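Local atomic coordinates of sugar-binding transport ATP-binding protein (Pyrococcus horikoshii, PDB entry 1V43), a protein that binds ATP and probably hydrolyses it as the nucleotide-binding subunit of an ABC transporter for sugar uptake. Residues A[32-37]-A[192-197]; A[60-65]-A[75-80]; A[83-88]-A[162-167]. All blocks are in the same frame, centred on the assembly; numbering follows the deposited sequence.

Contact 1: A[32-37]-A[192-197]; sequences LTIKDG and KVTTIY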
loop_
_atom_site.group_PDB
_atom_site.type_symbol
_atom_site.label_atom_id
_atom_site.label_comp_id
_atom_site.label_asym_id
_atom_site.label_seq_id
_atom_site.Cartn_x
_atom_site.Cartn_y
_atom_site.Cartn_z
ATOM N N LEU A 32 -25.725 -12.215 -11.687
ATOM C CA LEU A 32 -24.358 -12.579 -12.000
ATOM C C LEU A 32 -24.214 -14.008 -12.488
ATOM O O LEU A 32 -24.769 -14.929 -11.896
ATOM C CB LEU A 32 -23.511 -12.435 -10.733
ATOM C CG LEU A 32 -22.271 -11.560 -10.697
ATOM C CD1 LEU A 32 -21.564 -11.725 -9.350
ATOM C CD2 LEU A 32 -21.362 -11.952 -11.840
ATOM N N THR A 33 -23.453 -14.186 -13.557
ATOM C CA THR A 33 -23.176 -15.514 -14.076
ATOM C C THR A 33 -21.669 -15.737 -13.936
ATOM O O THR A 33 -20.875 -15.200 -14.707
ATOM C CB THR A 33 -23.596 -15.657 -15.546
ATOM O OG1 THR A 33 -25.005 -15.442 -15.659
ATOM C CG2 THR A 33 -23.282 -17.040 -16.048
ATOM N N ILE A 34 -21.294 -16.508 -12.919
ATOM C CA ILE A 34 -19.902 -16.835 -12.625
ATOM C C ILE A 34 -19.484 -18.055 -13.437
ATOM O O ILE A 34 -19.970 -19.153 -13.201
ATOM C CB ILE A 34 -19.751 -17.090 -11.119
ATOM C CG1 ILE A 34 -20.156 -15.807 -10.379
ATOM C CG2 ILE A 34 -18.320 -17.421 -10.778
ATOM C CD1 ILE A 34 -20.511 -15.990 -8.961
ATOM N N LYS A 35 -18.570 -17.864 -14.387
ATOM C CA LYS A 35 -18.156 -18.957 -15.266
ATOM C C LYS A 35 -17.467 -20.134 -14.589
ATOM O O LYS A 35 -16.724 -19.968 -13.615
ATOM C CB LYS A 35 -17.309 -18.406 -16.426
ATOM C CG LYS A 35 -18.061 -17.315 -17.229
ATOM C CD LYS A 35 -17.266 -16.756 -18.404
ATOM C CE LYS A 35 -17.940 -15.494 -18.970
ATOM N NZ LYS A 35 -17.215 -14.938 -20.154
ATOM N N ASP A 36 -17.755 -21.333 -15.090
ATOM C CA ASP A 36 -17.166 -22.541 -14.538
ATOM C C ASP A 36 -15.647 -22.437 -14.580
ATOM O O ASP A 36 -15.061 -22.159 -15.615
ATOM C CB ASP A 36 -17.623 -23.788 -15.313
ATOM C CG ASP A 36 -17.230 -23.744 -16.779
ATOM O OD1 ASP A 36 -17.717 -22.845 -17.501
ATOM O OD2 ASP A 36 -16.433 -24.606 -17.210
ATOM N N GLY A 37 -15.026 -22.640 -13.428
ATOM C CA GLY A 37 -13.588 -22.580 -13.349
ATOM C C GLY A 37 -12.947 -21.212 -13.289
ATOM O O GLY A 37 -11.724 -21.140 -13.307
ATOM N N LYS A 192 -8.759 -25.286 -11.460
ATOM C CA LYS A 192 -9.865 -24.789 -12.258
ATOM C C LYS A 192 -11.157 -24.918 -11.472
ATOM O O LYS A 192 -12.215 -25.145 -12.065
ATOM C CB LYS A 192 -9.990 -25.540 -13.595
ATOM C CG LYS A 192 -8.882 -25.229 -14.595
ATOM C CD LYS A 192 -8.676 -23.729 -14.759
ATOM C CE LYS A 192 -9.982 -22.977 -15.049
ATOM N NZ LYS A 192 -9.781 -21.495 -15.113
ATOM N N VAL A 193 -11.077 -24.814 -10.141
ATOM C CA VAL A 193 -12.290 -24.866 -9.329
ATOM C C VAL A 193 -12.884 -23.442 -9.310
ATOM O O VAL A 193 -12.165 -22.476 -9.055
ATOM C CB VAL A 193 -12.031 -25.339 -7.849
ATOM C CG1 VAL A 193 -11.059 -24.395 -7.106
ATOM C CG2 VAL A 193 -13.360 -25.377 -7.093
ATOM N N THR A 194 -14.182 -23.313 -9.599
ATOM C CA THR A 194 -14.853 -22.002 -9.602
ATOM C C THR A 194 -14.637 -21.378 -8.231
ATOM O O THR A 194 -14.956 -21.980 -7.221
ATOM C CB THR A 194 -16.356 -22.151 -9.890
ATOM O OG1 THR A 194 -16.529 -22.801 -11.152
ATOM C CG2 THR A 194 -17.028 -20.800 -9.932
ATOM N N THR A 195 -14.094 -20.169 -8.202
ATOM C CA THR A 195 -13.765 -19.509 -6.946
ATOM C C THR A 195 -14.354 -18.113 -6.898
ATOM O O THR A 195 -14.195 -17.338 -7.839
ATOM C CB THR A 195 -12.189 -19.409 -6.786
ATOM O OG1 THR A 195 -11.619 -20.716 -6.858
ATOM C CG2 THR A 195 -11.787 -18.781 -5.456
ATOM N N ILE A 196 -15.036 -17.811 -5.794
ATOM C CA ILE A 196 -15.647 -16.511 -5.561
ATOM C C ILE A 196 -14.876 -15.967 -4.360
ATOM O O ILE A 196 -14.900 -16.526 -3.258
ATOM C CB ILE A 196 -17.166 -16.663 -5.305
ATOM C CG1 ILE A 196 -17.790 -17.393 -6.507
ATOM C CG2 ILE A 196 -17.817 -15.280 -5.119
ATOM C CD1 ILE A 196 -19.239 -17.748 -6.374
ATOM N N TYR A 197 -14.162 -14.880 -4.608
ATOM C CA TYR A 197 -13.259 -14.277 -3.634
ATOM C C TYR A 197 -13.654 -12.860 -3.244
ATOM O O TYR A 197 -13.748 -11.978 -4.095
ATOM C CB TYR A 197 -11.864 -14.273 -4.258
ATOM C CG TYR A 197 -10.691 -14.034 -3.345
ATOM C CD1 TYR A 197 -9.871 -15.096 -2.937
ATOM C CD2 TYR A 197 -10.332 -12.743 -2.964
ATOM C CE1 TYR A 197 -8.717 -14.870 -2.181
ATOM C CE2 TYR A 197 -9.178 -12.505 -2.211
ATOM C CZ TYR A 197 -8.381 -13.575 -1.830
ATOM O OH TYR A 197 -7.242 -13.331 -1.121
#

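Contact 2: A[60-65]-A[75-80]; sequences LEEPTE and VTYLPP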
loop_
_atom_site.group_PDB
_atom_site.type_symbol
_atom_site.label_atom_id
_atom_site.label_comp_id
_atom_site.label_asym_id
_atom_site.label_seq_id
_atom_site.Cartn_x
_atom_site.Cartn_y
_atom_site.Cartn_z
ATOM N N LEU A 60 -25.133 -19.854 4.343
ATOM C CA LEU A 60 -25.139 -19.460 5.744
ATOM C C LEU A 60 -26.248 -18.421 5.905
ATOM O O LEU A 60 -26.704 -18.133 7.005
ATOM C CB LEU A 60 -23.790 -18.853 6.113
ATOM C CG LEU A 60 -22.633 -19.833 5.951
ATOM C CD1 LEU A 60 -21.319 -19.129 6.225
ATOM C CD2 LEU A 60 -22.838 -20.999 6.898
ATOM N N GLU A 61 -26.683 -17.874 4.774
ATOM C CA GLU A 61 -27.733 -16.872 4.761
ATOM C C GLU A 61 -28.647 -17.183 3.588
ATOM O O GLU A 61 -28.177 -17.665 2.552
ATOM C CB GLU A 61 -27.111 -15.479 4.596
ATOM C CG GLU A 61 -27.927 -14.364 5.194
ATOM C CD GLU A 61 -27.068 -13.375 5.955
ATOM O OE1 GLU A 61 -27.557 -12.817 6.961
ATOM O OE2 GLU A 61 -25.909 -13.149 5.553
ATOM N N GLU A 62 -29.945 -16.932 3.756
ATOM C CA GLU A 62 -30.912 -17.163 2.691
ATOM C C GLU A 62 -31.250 -15.818 2.055
ATOM O O GLU A 62 -31.197 -14.779 2.718
ATOM C CB GLU A 62 -32.198 -17.805 3.249
ATOM C CG GLU A 62 -32.016 -19.235 3.779
ATOM C CD GLU A 62 -31.895 -20.267 2.669
ATOM O OE1 GLU A 62 -31.314 -19.951 1.612
ATOM O OE2 GLU A 62 -32.373 -21.400 2.857
ATOM N N PRO A 63 -31.588 -15.815 0.760
ATOM C CA PRO A 63 -31.937 -14.577 0.061
ATOM C C PRO A 63 -33.371 -14.195 0.445
ATOM O O PRO A 63 -34.140 -15.032 0.924
ATOM C CB PRO A 63 -31.876 -14.965 -1.415
ATOM C CG PRO A 63 -31.194 -16.280 -1.434
ATOM C CD PRO A 63 -31.601 -16.946 -0.174
ATOM N N THR A 64 -33.712 -12.932 0.216
ATOM C CA THR A 64 -35.041 -12.413 0.499
ATOM C C THR A 64 -35.828 -12.603 -0.787
ATOM O O THR A 64 -37.051 -12.702 -0.794
ATOM C CB THR A 64 -34.968 -10.920 0.863
ATOM O OG1 THR A 64 -34.310 -10.768 2.133
ATOM C CG2 THR A 64 -36.358 -10.317 0.931
ATOM N N GLU A 65 -35.092 -12.678 -1.880
ATOM C CA GLU A 65 -35.671 -12.864 -3.186
ATOM C C GLU A 65 -34.559 -13.379 -4.088
ATOM O O GLU A 65 -33.378 -13.159 -3.818
ATOM C CB GLU A 65 -36.201 -11.528 -3.710
ATOM C CG GLU A 65 -37.147 -11.638 -4.899
ATOM C CD GLU A 65 -37.719 -10.289 -5.313
ATOM O OE1 GLU A 65 -38.059 -9.482 -4.413
ATOM O OE2 GLU A 65 -37.837 -10.043 -6.535
ATOM N N VAL A 75 -29.759 -24.401 -5.701
ATOM C CA VAL A 75 -29.265 -24.761 -4.372
ATOM C C VAL A 75 -29.674 -23.737 -3.327
ATOM O O VAL A 75 -29.261 -23.808 -2.173
ATOM C CB VAL A 75 -27.709 -24.910 -4.373
ATOM C CG1 VAL A 75 -27.277 -25.934 -5.410
ATOM C CG2 VAL A 75 -27.048 -23.570 -4.658
ATOM N N THR A 76 -30.498 -22.788 -3.746
ATOM C CA THR A 76 -30.968 -21.717 -2.875
ATOM C C THR A 76 -31.375 -22.139 -1.466
ATOM O O THR A 76 -31.024 -21.484 -0.474
ATOM C CB THR A 76 -32.185 -21.005 -3.493
ATOM O OG1 THR A 76 -31.914 -20.705 -4.865
ATOM C CG2 THR A 76 -32.496 -19.725 -2.732
ATOM N N TYR A 77 -32.121 -23.231 -1.377
ATOM C CA TYR A 77 -32.604 -23.688 -0.085
ATOM C C TYR A 77 -31.991 -24.984 0.447
ATOM O O TYR A 77 -32.588 -25.678 1.276
ATOM C CB TYR A 77 -34.134 -23.765 -0.146
ATOM C CG TYR A 77 -34.736 -22.408 -0.425
ATOM C CD1 TYR A 77 -35.577 -22.203 -1.515
ATOM C CD2 TYR A 77 -34.410 -21.308 0.373
ATOM C CE1 TYR A 77 -36.078 -20.930 -1.808
ATOM C CE2 TYR A 77 -34.902 -20.041 0.090
ATOM C CZ TYR A 77 -35.738 -19.863 -1.008
ATOM O OH TYR A 77 -36.226 -18.611 -1.305
ATOM N N LEU A 78 -30.786 -25.295 -0.018
ATOM C CA LEU A 78 -30.090 -26.493 0.437
ATOM C C LEU A 78 -29.116 -26.108 1.548
ATOM O O LEU A 78 -28.529 -25.032 1.521
ATOM C CB LEU A 78 -29.311 -27.138 -0.715
ATOM C CG LEU A 78 -30.022 -27.742 -1.932
ATOM C CD1 LEU A 78 -28.972 -28.069 -2.986
ATOM C CD2 LEU A 78 -30.811 -28.998 -1.551
ATOM N N PRO A 79 -28.943 -26.980 2.552
ATOM C CA PRO A 79 -28.021 -26.720 3.671
ATOM C C PRO A 79 -26.599 -26.512 3.105
ATOM O O PRO A 79 -26.256 -27.078 2.072
ATOM C CB PRO A 79 -28.110 -28.006 4.494
ATOM C CG PRO A 79 -29.469 -28.518 4.191
ATOM C CD PRO A 79 -29.619 -28.274 2.715
ATOM N N PRO A 80 -25.763 -25.701 3.764
ATOM C CA PRO A 80 -24.428 -25.534 3.188
ATOM C C PRO A 80 -23.692 -26.837 2.883
ATOM O O PRO A 80 -22.963 -26.920 1.902
ATOM C CB PRO A 80 -23.703 -24.654 4.215
ATOM C CG PRO A 80 -24.553 -24.728 5.448
ATOM C CD PRO A 80 -25.942 -24.825 4.929
HETATM O O HOH W 1 -36.220 -16.812 0.701
#

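Contact 3: A[83-88]-A[162-167]; sequences RNISMV and VLLMDE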
loop_
_atom_site.group_PDB
_atom_site.type_symbol
_atom_site.label_atom_id
_atom_site.label_comp_id
_atom_site.label_asym_id
_atom_site.label_seq_id
_atom_site.Cartn_x
_atom_site.Cartn_y
_atom_site.Cartn_z
ATOM N N ARG A 83 -24.262 -28.406 -0.667
ATOM C CA ARG A 83 -23.872 -27.584 -1.810
ATOM C C ARG A 83 -22.451 -27.885 -2.325
ATOM O O ARG A 83 -22.064 -27.397 -3.385
ATOM C CB ARG A 83 -23.964 -26.095 -1.447
ATOM C CG ARG A 83 -25.360 -25.627 -1.035
ATOM C CD ARG A 83 -25.410 -24.130 -0.842
ATOM N NE ARG A 83 -26.679 -23.701 -0.270
ATOM C CZ ARG A 83 -27.201 -22.483 -0.398
ATOM N NH1 ARG A 83 -26.576 -21.541 -1.094
ATOM N NH2 ARG A 83 -28.351 -22.201 0.194
ATOM N N ASN A 84 -21.680 -28.681 -1.585
ATOM C CA ASN A 84 -20.317 -29.012 -2.008
ATOM C C ASN A 84 -19.434 -27.778 -2.133
ATOM O O ASN A 84 -18.867 -27.516 -3.189
ATOM C CB ASN A 84 -20.327 -29.732 -3.357
ATOM C CG ASN A 84 -20.927 -31.110 -3.268
ATOM O OD1 ASN A 84 -20.653 -31.851 -2.319
ATOM N ND2 ASN A 84 -21.745 -31.474 -4.259
ATOM N N ILE A 85 -19.320 -27.031 -1.046
ATOM C CA ILE A 85 -18.521 -25.815 -1.020
ATOM C C ILE A 85 -17.536 -25.896 0.129
ATOM O O ILE A 85 -17.698 -26.707 1.032
ATOM C CB ILE A 85 -19.403 -24.576 -0.752
ATOM C CG1 ILE A 85 -20.204 -24.818 0.537
ATOM C CG2 ILE A 85 -20.339 -24.320 -1.927
ATOM C CD1 ILE A 85 -20.622 -23.576 1.280
ATOM N N SER A 86 -16.529 -25.034 0.086
ATOM C CA SER A 86 -15.551 -24.932 1.148
ATOM C C SER A 86 -15.277 -23.434 1.272
ATOM O O SER A 86 -15.150 -22.701 0.282
ATOM C CB SER A 86 -14.270 -25.735 0.833
ATOM O OG SER A 86 -13.677 -25.311 -0.373
ATOM N N MET A 87 -15.228 -22.976 2.508
ATOM C CA MET A 87 -15.026 -21.571 2.775
ATOM C C MET A 87 -13.693 -21.331 3.457
ATOM O O MET A 87 -13.301 -22.081 4.343
ATOM C CB MET A 87 -16.170 -21.079 3.652
ATOM C CG MET A 87 -16.008 -19.676 4.199
ATOM S SD MET A 87 -17.036 -18.473 3.341
ATOM C CE MET A 87 -15.892 -17.916 2.160
ATOM N N VAL A 88 -12.985 -20.304 3.014
ATOM C CA VAL A 88 -11.721 -19.949 3.638
ATOM C C VAL A 88 -11.950 -18.554 4.188
ATOM O O VAL A 88 -12.515 -17.717 3.503
ATOM C CB VAL A 88 -10.552 -19.889 2.616
ATOM C CG1 VAL A 88 -9.265 -19.520 3.324
ATOM C CG2 VAL A 88 -10.403 -21.216 1.907
ATOM N N VAL A 162 -17.403 -25.452 -5.532
ATOM C CA VAL A 162 -17.253 -24.009 -5.481
ATOM C C VAL A 162 -16.412 -23.648 -4.260
ATOM O O VAL A 162 -16.696 -24.081 -3.134
ATOM C CB VAL A 162 -18.629 -23.302 -5.387
ATOM C CG1 VAL A 162 -18.431 -21.802 -5.369
ATOM C CG2 VAL A 162 -19.512 -23.693 -6.586
ATOM N N LEU A 163 -15.366 -22.868 -4.499
ATOM C CA LEU A 163 -14.451 -22.447 -3.450
ATOM C C LEU A 163 -14.805 -21.008 -3.101
ATOM O O LEU A 163 -14.914 -20.159 -3.983
ATOM C CB LEU A 163 -13.016 -22.553 -3.964
ATOM C CG LEU A 163 -11.888 -22.243 -2.987
ATOM C CD1 LEU A 163 -12.010 -23.163 -1.777
ATOM C CD2 LEU A 163 -10.540 -22.452 -3.680
ATOM N N LEU A 164 -15.001 -20.747 -1.819
ATOM C CA LEU A 164 -15.396 -19.428 -1.369
ATOM C C LEU A 164 -14.383 -18.882 -0.379
ATOM O O LEU A 164 -14.035 -19.553 0.596
ATOM C CB LEU A 164 -16.780 -19.496 -0.694
ATOM C CG LEU A 164 -17.931 -20.152 -1.458
ATOM C CD1 LEU A 164 -19.160 -20.232 -0.558
ATOM C CD2 LEU A 164 -18.241 -19.352 -2.729
ATOM N N MET A 165 -13.925 -17.654 -0.610
ATOM C CA MET A 165 -12.944 -17.067 0.295
ATOM C C MET A 165 -13.316 -15.647 0.659
ATOM O O MET A 165 -13.609 -14.835 -0.220
ATOM C CB MET A 165 -11.541 -17.081 -0.327
ATOM C CG MET A 165 -11.114 -18.437 -0.885
ATOM S SD MET A 165 -9.318 -18.488 -1.107
ATOM C CE MET A 165 -9.123 -19.832 -2.229
ATOM N N ASP A 166 -13.298 -15.360 1.962
ATOM C CA ASP A 166 -13.629 -14.035 2.470
ATOM C C ASP A 166 -12.392 -13.394 3.104
ATOM O O ASP A 166 -11.978 -13.791 4.195
ATOM C CB ASP A 166 -14.741 -14.132 3.517
ATOM C CG ASP A 166 -15.375 -12.780 3.824
ATOM O OD1 ASP A 166 -14.642 -11.771 3.871
ATOM O OD2 ASP A 166 -16.609 -12.724 4.021
ATOM N N GLU A 167 -11.805 -12.423 2.404
ATOM C CA GLU A 167 -10.632 -11.688 2.879
ATOM C C GLU A 167 -9.732 -12.612 3.709
ATOM O O GLU A 167 -9.413 -12.318 4.856
ATOM C CB GLU A 167 -11.109 -10.508 3.737
ATOM C CG GLU A 167 -10.140 -9.348 3.877
ATOM C CD GLU A 167 -10.100 -8.458 2.638
ATOM O OE1 GLU A 167 -9.138 -8.564 1.854
ATOM O OE2 GLU A 167 -11.040 -7.654 2.449
#

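Contact 1: A[32-37]-A[192-197]
Thr194 OG1 is gripped twice: it accepts the backbone N-H of Gly37 and is also hydrogen-bonded to the carbonyl oxygen of Val10. The bond from Gly37 N to Thr194 OG1 is short, at 2.7 Å, and nearly straight, with 167° at the hydrogen. The hydroxyl stands beside the threonine's own nitrogen, anti to its carbonyl carbon (chi1 -58°), which brings OG1 to the turn after strand 24-34 and turns the methyl to Ile34. There Thr194 CG2 meets Ile34 CG2 at 3.7 Å.

A second bond closes on the other end of Gly37. The chain of Lys192 doubles back at chi2 and chi3 and brings NZ to within 2.7 Å of Gly37 O, approaching from above the carbonyl plane, 41° out of it. Glycine suits this turn for two reasons. Its positive phi would jam a side chain against the carbonyl oxygen before it, and a beta carbon would also come too near Lys192 CE. Gly37 CA also makes a CA-H...O contact with Lys192 O, 3.2 Å away.

Deeper in, the contact becomes apolar. The tips of the two isoleucines meet almost at a right angle, and Ile34 CD1 lies a tight 3.4 Å from Ile196 CD1. Leu40 lies against Ile34, while Leu42 and Leu54 touch Ile196, so the pair belongs to the core between the two sheets. The arrangement is the junction at which the antiparallel beta subdomain of an ABC ATPase packs over its central sheet: strand 24-34 ends here, and the chain turns through Gly37 into strand 39-43, which leads to the P-loop.

Contact 2: A[60-65]-A[75-80]
The carboxylate of Glu62 comes to the edge of the Tyr77 ring, where OE2 lies in the ring plane, 3.2 Å from Tyr77 CD2. The two flat groups are steeply inclined, their planes 65° apart, and OE2 is the nearer of the two acid oxygens to CD2. One face of the ring is covered from within its own segment: Thr76 CG2 sits over the ring centre, 3.6 Å above the plane. Thr76 OG1 stands beside the backbone nitrogen (chi1 -47°), which puts CG2 anti to it; this methyl also meets Pro63, whose CD is 3.9 Å from Thr76 CG2. Thr76 OG1 is engaged in another direction, by Asp74 and the backbone nitrogen of Ile68.

The bend of Glu62 at chi2 (-76°) folds the acid back over the turn, and its other oxygen, OE1, lies 2.6 Å from Thr76 O. Arg83 forms a long, weak ion pair with the same OE1. Beyond the far end of the ring a water joins the segments: it donates to Pro63 O and is hydrogen-bonded to Tyr77 OH, 2.7 Å away. Leu60 makes a looser apolar touch, its CD2 lying 4.4 Å from Pro80 CG.

Residues 75-78 form a type I beta turn, closed by Leu78 N to Val75 O, while Thr64 and Glu65 together face Thr18 in a classic beta bulge. The contact thus pairs the loop entering strand 65-70 with the loop leaving strand 73-74, at the rim of the antiparallel beta subdomain characteristic of ABC ATPases.

Contact 3: A[83-88]-A[162-167]
Leu164 and Val88 bury the most surface here, followed by Val162, on two parallel strands whose axes run 19° apart. Both the N-H and the C=O of Leu164 turn to strand 85-89, bonding to the residues before and after Met87. Its nitrogen donates to Ser86 O at 2.9 Å, nearly along the C=O axis, and its own oxygen takes the N-H of Val88 at 2.7 Å. The bond from Asp166 N to Val88 O continues the pattern at 2.9 Å, whereas those between Val162 N and Asn84 O and between Ser86 N and Val162 O are weak, so the pairing tightens toward Asp166.

Side chains alternate between the two faces of the sheet. On one, Leu164 CD1 meets Ile85 CD1 tip to tip at 4.1 Å, and Ile85 CG2 packs on Val162 CB. CG of Met87 is anti to the backbone nitrogen (chi1 171°), and the chain then bends at chi2 and chi3, so that its methyl curls across Leu164 at about a right angle; the modelled position of CE is doubtfully close to the leucine's backbone. An alanine in place of Met87 would probably open a gap over Leu164 and strip Leu54 of helix 50-58 of part of its cover. On the other face Val88 and Met165 run alongside each other, with Val88 CB 3.8 Å from Met165 CG.

Residues 162-167, four hydrophobic residues followed by Asp and Glu, fit the Walker B motif, and the Asp166 side chain touches Thr51, a residue that binds ATP. Apolar side chains and main-chain bonds together hold the strand, and the sound bond from Asp166 N to Val88 O is consistent with a well-fixed backbone where Asp166 reaches the P-loop.

How the contacts relate
Contacts 1 and 3 are buried and share the central mixed sheet: strand 194-199 in contact 1 lies next to strand 162-166 in contact 3, and backbone bonds of Leu163 with Thr194 and Ile196 join them. Contact 2 is a surface contact of loops, its centre about 18 Å from that of contact 1, yet Arg83 ties it to contact 3 through a bond from NE to Leu78 O. The chemistry follows the place. Regular main-chain pairing and apolar side chains hold contact 3, a threonine, a lysine and a glycine turn, together with a pair of isoleucines, join two sheets in contact 1, and contact 2 relies on an acid, an aromatic edge and a water.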